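UPF0303 protein YBR137W (PDB 4CLC) is of unknown function but belongs to the UPF0303 family and carries an HbpS-like domain of the GAF clan, adopting an alpha/beta/alpha fold. Local coordinates at residues S32-Q37 and P142-T147; F40-Y45 and S162-F167; A95-H100 and F118-K123. All blocks are in the same frame, centred on the assembly; numbering follows the deposited sequence.

Contact 1 (S32-Q37 and P142-T147)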
loop_
_atom_site.group_PDB
_atom_site.type_symbol
_atom_site.label_atom_id
_atom_site.label_comp_id
_atom_site.label_asym_id
_atom_site.label_seq_id
_atom_site.Cartn_x
_atom_site.Cartn_y
_atom_site.Cartn_z
ATOM N N SER D 32 25.834 -7.022 32.828
ATOM C CA SER D 32 27.008 -6.194 32.657
ATOM C C SER D 32 27.674 -6.498 31.338
ATOM O O SER D 32 28.641 -5.837 30.984
ATOM C CB SER D 32 27.995 -6.395 33.812
ATOM O OG SER D 32 27.554 -5.724 34.991
ATOM N N THR D 33 27.161 -7.497 30.612
ATOM C CA THR D 33 27.844 -7.973 29.404
ATOM C C THR D 33 26.991 -8.175 28.140
ATOM O O THR D 33 27.178 -7.492 27.138
ATOM C CB THR D 33 28.586 -9.307 29.683
ATOM O OG1 THR D 33 27.684 -10.256 30.276
ATOM C CG2 THR D 33 29.766 -9.063 30.598
ATOM N N PHE D 34 26.098 -9.146 28.150
ATOM C CA PHE D 34 25.403 -9.498 26.910
ATOM C C PHE D 34 26.252 -9.759 25.660
ATOM O O PHE D 34 26.318 -8.903 24.800
ATOM C CB PHE D 34 24.394 -8.438 26.529
ATOM C CG PHE D 34 23.225 -9.008 25.821
ATOM C CD1 PHE D 34 22.581 -10.113 26.354
ATOM C CD2 PHE D 34 22.776 -8.473 24.641
ATOM C CE1 PHE D 34 21.504 -10.665 25.724
ATOM C CE2 PHE D 34 21.690 -9.017 24.005
ATOM C CZ PHE D 34 21.052 -10.118 24.541
ATOM N N THR D 35 26.914 -10.911 25.582
ATOM C CA THR D 35 27.496 -11.414 24.326
ATOM C C THR D 35 26.519 -12.283 23.552
ATOM O O THR D 35 25.450 -12.625 24.063
ATOM C CB THR D 35 28.688 -12.292 24.587
ATOM O OG1 THR D 35 28.227 -13.461 25.292
ATOM C CG2 THR D 35 29.739 -11.549 25.402
ATOM N N TYR D 36 26.911 -12.723 22.359
ATOM C CA TYR D 36 26.084 -13.688 21.621
ATOM C C TYR D 36 25.813 -14.942 22.475
ATOM O O TYR D 36 24.811 -15.650 22.275
ATOM C CB TYR D 36 26.761 -14.116 20.317
ATOM C CG TYR D 36 27.842 -15.164 20.547
ATOM C CD1 TYR D 36 29.134 -14.784 20.853
ATOM C CD2 TYR D 36 27.556 -16.528 20.508
ATOM C CE1 TYR D 36 30.125 -15.723 21.091
ATOM C CE2 TYR D 36 28.539 -17.475 20.773
ATOM C CZ TYR D 36 29.828 -17.064 21.044
ATOM O OH TYR D 36 30.824 -17.981 21.294
ATOM N N GLN D 37 26.759 -15.238 23.368
ATOM C CA GLN D 37 26.713 -16.424 24.203
ATOM C C GLN D 37 25.826 -16.179 25.412
ATOM O O GLN D 37 25.048 -17.060 25.823
ATOM C CB GLN D 37 28.121 -16.830 24.638
ATOM C CG GLN D 37 28.191 -18.180 25.325
ATOM C CD GLN D 37 27.678 -19.329 24.458
ATOM O OE1 GLN D 37 27.876 -19.353 23.239
ATOM N NE2 GLN D 37 27.027 -20.297 25.095
ATOM N N PRO D 142 18.527 0.089 26.643
ATOM C CA PRO D 142 18.473 -1.363 26.803
ATOM C C PRO D 142 19.348 -2.127 25.813
ATOM O O PRO D 142 19.470 -1.717 24.653
ATOM C CB PRO D 142 16.996 -1.684 26.568
ATOM C CG PRO D 142 16.490 -0.569 25.779
ATOM C CD PRO D 142 17.228 0.637 26.230
ATOM N N TYR D 143 19.954 -3.217 26.288
ATOM C CA TYR D 143 20.687 -4.152 25.437
ATOM C C TYR D 143 19.760 -4.771 24.398
ATOM O O TYR D 143 20.079 -4.848 23.213
ATOM C CB TYR D 143 21.326 -5.279 26.270
ATOM C CG TYR D 143 22.683 -4.969 26.857
ATOM C CD1 TYR D 143 23.604 -4.227 26.147
ATOM C CD2 TYR D 143 23.044 -5.431 28.128
ATOM C CE1 TYR D 143 24.851 -3.936 26.675
ATOM C CE2 TYR D 143 24.285 -5.145 28.664
ATOM C CZ TYR D 143 25.183 -4.400 27.925
ATOM O OH TYR D 143 26.423 -4.092 28.413
ATOM N N ALA D 144 18.617 -5.239 24.870
ATOM C CA ALA D 144 17.765 -6.103 24.081
ATOM C C ALA D 144 16.394 -6.160 24.721
ATOM O O ALA D 144 16.081 -5.374 25.593
ATOM C CB ALA D 144 18.368 -7.482 23.973
ATOM N N CYS D 145 15.565 -7.076 24.257
ATOM C CA CYS D 145 14.273 -7.285 24.853
ATOM C C CYS D 145 14.029 -8.798 24.953
ATOM O O CYS D 145 14.268 -9.554 24.000
ATOM C CB CYS D 145 13.191 -6.572 24.034
ATOM S SG CYS D 145 11.472 -6.843 24.551
ATOM N N LEU D 146 13.582 -9.234 26.125
ATOM C CA LEU D 146 13.218 -10.615 26.354
ATOM C C LEU D 146 11.707 -10.727 26.301
ATOM O O LEU D 146 11.021 -9.947 26.937
ATOM C CB LEU D 146 13.766 -11.080 27.702
ATOM C CG LEU D 146 13.113 -12.242 28.435
ATOM C CD1 LEU D 146 13.191 -13.478 27.596
ATOM C CD2 LEU D 146 13.843 -12.440 29.716
ATOM N N THR D 147 11.187 -11.675 25.532
ATOM C CA THR D 147 9.752 -11.778 25.349
ATOM C C THR D 147 9.270 -13.208 25.472
ATOM O O THR D 147 9.742 -14.095 24.759
ATOM C CB THR D 147 9.303 -11.249 23.987
ATOM O OG1 THR D 147 9.706 -9.888 23.830
ATOM C CG2 THR D 147 7.803 -11.339 23.875
#
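F34 and Y143 bring the two backbones to 7.3 Å between their CA atoms, where the turn leading into helix 36-53 passes strand 144-149 near Y143. F34 presents its CB over one face of the Y143 ring, offset toward the rim; F34 CB lies 3.7 Å from Y143 CD2. From there the two side chains run by one another in opposite senses. Their rings are turned by only 20° yet barely overlap, with centroids 5.7 Å apart. Past this pair of rings, F34 CE2 and CZ reach A144, F34 CE2 lying 3.7 Å from A144 CB. Chi1 of -86° sets Y143 CG anti to the carbonyl carbon. The hydroxyl end of the ring lies near the backbone oxygens of S32 and T33, with Y143 OH 3.7 Å from T33 O. Y143 and A144 together oppose I134, forming a classic beta bulge, and both CB atoms are directed at the turn. Beyond F34, T35 N-caps the helix: T35 OG1 accepts a weak bond from Q37 N at 3.0 Å, while D38 OD2 accepts from T35 N and T33 OG1. The contact thus fastens the helix start to the bulged strand, which lies between strands 131-136 and 60-64. F34 also touches L65, and C145 points the other way, onto helix 84-98.

Contact 2 (F40-Y45 and S162-F167)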
loop_
_atom_site.group_PDB
_atom_site.type_symbol
_atom_site.label_atom_id
_atom_site.label_comp_id
_atom_site.label_asym_id
_atom_site.label_seq_id
_atom_site.Cartn_x
_atom_site.Cartn_y
_atom_site.Cartn_z
ATOM N N PHE D 40 22.501 -16.906 24.389
ATOM C CA PHE D 40 22.138 -18.306 24.290
ATOM C C PHE D 40 22.005 -18.919 25.682
ATOM O O PHE D 40 21.112 -19.737 25.947
ATOM C CB PHE D 40 23.164 -19.075 23.459
ATOM C CG PHE D 40 22.821 -20.527 23.291
ATOM C CD1 PHE D 40 21.804 -20.911 22.430
ATOM C CD2 PHE D 40 23.496 -21.506 24.014
ATOM C CE1 PHE D 40 21.472 -22.240 22.270
ATOM C CE2 PHE D 40 23.165 -22.833 23.870
ATOM C CZ PHE D 40 22.153 -23.208 22.988
ATOM N N ASP D 41 22.912 -18.522 26.567
ATOM C CA ASP D 41 22.852 -18.987 27.930
ATOM C C ASP D 41 21.539 -18.524 28.534
ATOM O O ASP D 41 20.763 -19.348 29.030
ATOM C CB ASP D 41 24.060 -18.499 28.734
ATOM C CG ASP D 41 25.356 -19.135 28.266
ATOM O OD1 ASP D 41 25.279 -20.255 27.700
ATOM O OD2 ASP D 41 26.440 -18.528 28.454
ATOM N N LEU D 42 21.265 -17.223 28.450
ATOM C CA LEU D 42 20.042 -16.674 29.029
ATOM C C LEU D 42 18.780 -17.341 28.483
ATOM O O LEU D 42 17.868 -17.653 29.239
ATOM C CB LEU D 42 19.955 -15.171 28.798
ATOM C CG LEU D 42 18.578 -14.606 29.155
ATOM C CD1 LEU D 42 18.360 -14.717 30.652
ATOM C CD2 LEU D 42 18.445 -13.176 28.695
ATOM N N GLY D 43 18.731 -17.572 27.179
ATOM C CA GLY D 43 17.568 -18.183 26.573
ATOM C C GLY D 43 17.314 -19.615 27.018
ATOM O O GLY D 43 16.157 -20.022 27.176
ATOM N N THR D 44 18.374 -20.401 27.197
ATOM C CA THR D 44 18.178 -21.807 27.545
ATOM C C THR D 44 17.869 -21.897 29.031
ATOM O O THR D 44 17.077 -22.728 29.470
ATOM C CB THR D 44 19.401 -22.707 27.169
ATOM O OG1 THR D 44 20.614 -22.160 27.692
ATOM C CG2 THR D 44 19.530 -22.819 25.669
ATOM N N TYR D 45 18.472 -20.992 29.788
ATOM C CA TYR D 45 18.169 -20.829 31.197
ATOM C C TYR D 45 16.661 -20.674 31.428
ATOM O O TYR D 45 16.033 -21.461 32.147
ATOM C CB TYR D 45 18.922 -19.611 31.720
ATOM C CG TYR D 45 18.768 -19.342 33.196
ATOM C CD1 TYR D 45 19.323 -20.197 34.137
ATOM C CD2 TYR D 45 18.107 -18.205 33.651
ATOM C CE1 TYR D 45 19.210 -19.940 35.491
ATOM C CE2 TYR D 45 17.989 -17.936 35.005
ATOM C CZ TYR D 45 18.546 -18.809 35.922
ATOM O OH TYR D 45 18.430 -18.560 37.270
ATOM N N SER D 162 11.694 -12.477 36.658
ATOM C CA SER D 162 12.297 -13.265 37.713
ATOM C C SER D 162 13.582 -13.900 37.213
ATOM O O SER D 162 14.660 -13.736 37.813
ATOM C CB SER D 162 11.332 -14.344 38.179
ATOM O OG SER D 162 9.996 -13.918 38.032
ATOM N N SER D 163 13.453 -14.623 36.099
ATOM C CA SER D 163 14.571 -15.370 35.525
ATOM C C SER D 163 15.593 -14.428 34.929
ATOM O O SER D 163 16.768 -14.751 34.840
ATOM C CB SER D 163 14.084 -16.362 34.471
ATOM O OG SER D 163 13.354 -15.709 33.472
ATOM N N LEU D 164 15.148 -13.248 34.538
ATOM C CA LEU D 164 16.060 -12.233 34.060
ATOM C C LEU D 164 16.935 -11.728 35.214
ATOM O O LEU D 164 18.145 -11.593 35.069
ATOM C CB LEU D 164 15.264 -11.101 33.431
ATOM C CG LEU D 164 15.892 -10.170 32.424
ATOM C CD1 LEU D 164 16.709 -10.963 31.416
ATOM C CD2 LEU D 164 14.738 -9.494 31.759
ATOM N N ILE D 165 16.303 -11.467 36.363
ATOM C CA ILE D 165 17.002 -11.054 37.594
ATOM C C ILE D 165 17.795 -12.209 38.228
ATOM O O ILE D 165 18.916 -12.014 38.714
ATOM C CB ILE D 165 16.014 -10.489 38.650
ATOM C CG1 ILE D 165 15.485 -9.125 38.221
ATOM C CG2 ILE D 165 16.680 -10.369 40.007
ATOM C CD1 ILE D 165 14.800 -8.374 39.330
ATOM N N ALA D 166 17.214 -13.406 38.221
ATOM C CA ALA D 166 17.947 -14.595 38.644
ATOM C C ALA D 166 19.230 -14.789 37.833
ATOM O O ALA D 166 20.305 -14.974 38.408
ATOM C CB ALA D 166 17.078 -15.815 38.531
ATOM N N PHE D 167 19.115 -14.739 36.504
ATOM C CA PHE D 167 20.271 -14.898 35.618
ATOM C C PHE D 167 21.312 -13.816 35.865
ATOM O O PHE D 167 22.519 -14.082 35.905
ATOM C CB PHE D 167 19.841 -14.869 34.151
ATOM C CG PHE D 167 20.967 -15.113 33.184
ATOM C CD1 PHE D 167 21.741 -14.065 32.722
ATOM C CD2 PHE D 167 21.247 -16.396 32.726
ATOM C CE1 PHE D 167 22.777 -14.291 31.834
ATOM C CE2 PHE D 167 22.286 -16.627 31.828
ATOM C CZ PHE D 167 23.045 -15.575 31.384
#
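L42 and Y45 meet F167 where helices 36-53 and 153-168 pack side by side on one face of the sheet. The local axes approach to 10.4 Å, with 131° between their directions. F167 CG is anti to its backbone N (chi1 -176°), and the ring lies against L42 and D41 of the other helix. L42 CD1 lies over one face, shifted toward the rim, 3.7 Å from F167 CG and within CH-pi range at 4.0 Å from the ring centroid. F167 CE2 lies 3.6 Å from L42 N, and near D41 CB. Y45 takes the F167 edge on its own face: an edge-to-face pair, centroids 5.5 Å apart and planes at 63°, with F167 CD2 over the Y45 ring. The other end of the phenol lies on the opposing helix: S163 O sits in the ring plane, 3.4 Å from Y45 CE2, and A166 CB lies beside the hydroxyl. Nearer the sheet, L42 CD2 touches L164 CD1 at 3.9 Å, and both leucines rest on I134. Two helices sharing an apolar seam over a sheet, with helix 84-98 on its other face, are consistent with the alpha/beta/alpha layering of GAF-like domains.

Contact 3 (A95-H100 and F118-K123)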
loop_
_atom_site.group_PDB
_atom_site.type_symbol
_atom_site.label_atom_id
_atom_site.label_comp_id
_atom_site.label_asym_id
_atom_site.label_seq_id
_atom_site.Cartn_x
_atom_site.Cartn_y
_atom_site.Cartn_z
ATOM N N ALA D 95 7.109 -2.875 23.994
ATOM C CA ALA D 95 8.212 -2.697 24.940
ATOM C C ALA D 95 9.369 -1.839 24.430
ATOM O O ALA D 95 9.827 -0.961 25.156
ATOM C CB ALA D 95 8.740 -4.036 25.369
ATOM N N LEU D 96 9.849 -2.079 23.206
ATOM C CA LEU D 96 11.016 -1.343 22.691
ATOM C C LEU D 96 10.677 0.110 22.400
ATOM O O LEU D 96 11.521 1.010 22.522
ATOM C CB LEU D 96 11.576 -2.014 21.434
ATOM C CG LEU D 96 12.393 -3.297 21.639
ATOM C CD1 LEU D 96 12.471 -4.111 20.345
ATOM C CD2 LEU D 96 13.784 -3.004 22.198
ATOM N N ARG D 97 9.432 0.339 22.021
ATOM C CA ARG D 97 8.991 1.682 21.701
ATOM C C ARG D 97 8.815 2.544 22.942
ATOM O O ARG D 97 9.245 3.710 22.980
ATOM C CB ARG D 97 7.674 1.643 20.932
ATOM C CG ARG D 97 7.069 3.003 20.773
ATOM C CD ARG D 97 5.869 2.987 19.860
ATOM N NE ARG D 97 5.265 4.319 19.777
ATOM C CZ ARG D 97 4.359 4.670 18.875
ATOM N NH1 ARG D 97 3.955 3.790 17.964
ATOM N NH2 ARG D 97 3.870 5.900 18.878
ATOM N N PHE D 98 8.144 1.984 23.948
ATOM C CA PHE D 98 7.728 2.795 25.079
ATOM C C PHE D 98 8.715 2.824 26.239
ATOM O O PHE D 98 8.618 3.696 27.106
ATOM C CB PHE D 98 6.362 2.328 25.540
ATOM C CG PHE D 98 5.254 2.644 24.557
ATOM C CD1 PHE D 98 4.725 3.922 24.479
ATOM C CD2 PHE D 98 4.751 1.663 23.717
ATOM C CE1 PHE D 98 3.706 4.210 23.575
ATOM C CE2 PHE D 98 3.745 1.939 22.823
ATOM C CZ PHE D 98 3.216 3.218 22.752
ATOM N N GLY D 99 9.691 1.921 26.219
ATOM C CA GLY D 99 10.702 1.866 27.258
ATOM C C GLY D 99 10.304 1.175 28.561
ATOM O O GLY D 99 10.984 1.337 29.579
ATOM N N HIS D 100 9.211 0.421 28.550
ATOM C CA HIS D 100 8.811 -0.350 29.727
ATOM C C HIS D 100 8.261 -1.717 29.329
ATOM O O HIS D 100 7.994 -1.958 28.157
ATOM C CB HIS D 100 7.765 0.395 30.561
ATOM C CG HIS D 100 8.242 1.696 31.130
ATOM N ND1 HIS D 100 7.828 2.918 30.651
ATOM C CD2 HIS D 100 9.096 1.963 32.148
ATOM C CE1 HIS D 100 8.405 3.883 31.343
ATOM N NE2 HIS D 100 9.181 3.334 32.253
ATOM N N PHE D 118 -2.452 5.576 23.570
ATOM C CA PHE D 118 -1.108 5.781 23.022
ATOM C C PHE D 118 -1.042 6.119 21.530
ATOM O O PHE D 118 0.048 6.435 21.009
ATOM C CB PHE D 118 -0.269 4.551 23.333
ATOM C CG PHE D 118 -0.307 4.193 24.765
ATOM C CD1 PHE D 118 0.348 4.979 25.700
ATOM C CD2 PHE D 118 -1.050 3.110 25.197
ATOM C CE1 PHE D 118 0.295 4.662 27.044
ATOM C CE2 PHE D 118 -1.103 2.790 26.524
ATOM C CZ PHE D 118 -0.436 3.564 27.454
ATOM N N PHE D 119 -2.213 6.080 20.886
ATOM C CA PHE D 119 -2.364 6.306 19.449
ATOM C C PHE D 119 -1.561 5.336 18.600
ATOM O O PHE D 119 -0.695 5.754 17.817
ATOM C CB PHE D 119 -1.991 7.751 19.125
ATOM C CG PHE D 119 -2.766 8.733 19.936
ATOM C CD1 PHE D 119 -4.048 9.116 19.539
ATOM C CD2 PHE D 119 -2.253 9.226 21.129
ATOM C CE1 PHE D 119 -4.779 9.984 20.304
ATOM C CE2 PHE D 119 -2.979 10.113 21.893
ATOM C CZ PHE D 119 -4.241 10.491 21.484
ATOM N N VAL D 120 -1.908 4.050 18.748
ATOM C CA VAL D 120 -1.218 2.912 18.135
ATOM C C VAL D 120 -2.228 1.844 17.699
ATOM O O VAL D 120 -3.311 1.743 18.268
ATOM C CB VAL D 120 -0.212 2.275 19.095
ATOM C CG1 VAL D 120 0.890 3.238 19.445
ATOM C CG2 VAL D 120 -0.908 1.833 20.348
ATOM N N ASP D 121 -1.855 1.044 16.702
ATOM C CA ASP D 121 -2.747 0.095 16.031
ATOM C C ASP D 121 -3.312 -1.047 16.880
ATOM O O ASP D 121 -4.469 -1.428 16.713
ATOM C CB ASP D 121 -2.010 -0.523 14.854
ATOM C CG ASP D 121 -2.929 -1.153 13.842
ATOM O OD1 ASP D 121 -3.916 -1.818 14.225
ATOM O OD2 ASP D 121 -2.636 -0.991 12.638
ATOM N N SER D 122 -2.482 -1.651 17.714
ATOM C CA SER D 122 -2.887 -2.792 18.554
ATOM C C SER D 122 -3.059 -4.086 17.754
ATOM O O SER D 122 -2.937 -5.167 18.335
ATOM C CB SER D 122 -4.190 -2.514 19.360
ATOM O OG SER D 122 -5.376 -3.024 18.739
ATOM N N LYS D 123 -3.242 -4.013 16.432
ATOM C CA LYS D 123 -3.020 -5.220 15.635
ATOM C C LYS D 123 -1.513 -5.406 15.569
ATOM O O LYS D 123 -1.021 -6.482 15.260
ATOM C CB LYS D 123 -3.626 -5.143 14.225
ATOM C CG LYS D 123 -5.074 -5.668 14.114
ATOM C CD LYS D 123 -6.060 -4.611 14.601
ATOM C CE LYS D 123 -7.302 -5.225 15.257
ATOM N NZ LYS D 123 -8.198 -4.174 15.852
#
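V120 meets R97 and F98 tip to tip, joining the C-terminal turn of helix 84-98 to the Asx-turn loop after helix 114-117 of this HbpS-like fold. V120 CG1 lies over one face of the R97 guanidinium, 3.4 Å from R97 NH1, and at the edge of the F98 ring, 4.0 Å from F98 CZ. F98 CZ also presses on F118 CB at 3.8 Å; the two rings cross at 61°, centroids 5.3 Å apart. R97 is extended from CG to NE, with CG anti to its backbone N (chi1 171°), and that CG lies above one face of F98, toward the rim. Further out, the guanidinium is held by several partners: NH1 bonds to Y125 OH, NE forms a salt bridge with an acidic side chain of another chain, and an aromatic side chain of that chain adds a cation-pi contact. Since R97 is buried, these partners should steady its charge. F118 is backed by the F127 ring, nearly parallel to it, while V120 also packs on P114. G99 departs from the helical backbone, with positive phi. Past V120, K123 N closes the Asx turn, donating to D121 OD1 at 3.2 Å from above the carboxylate plane.

In the fold
From the N terminus, the chain enters helix 36-53 through 32-37, then places 40-45 a turn further on. It next builds strands 60-64 and 70-75 and helix 84-98. Contact 3 closes a short loop of 17 residues after that helix, lying wholly within the larger spans of the other two. On return, strand 144-149 closes contact 1 and helix 153-168 closes contact 2, so these two loops cross. Contacts 1 and 2 meet where L146 CD2 lies 3.6 Å from L164 CD1; contacts 1 and 3 meet where C145 SG lies 4.0 Å from A95 CB. Strand 144-149 thus links two regions on opposite sides of the chain's centre.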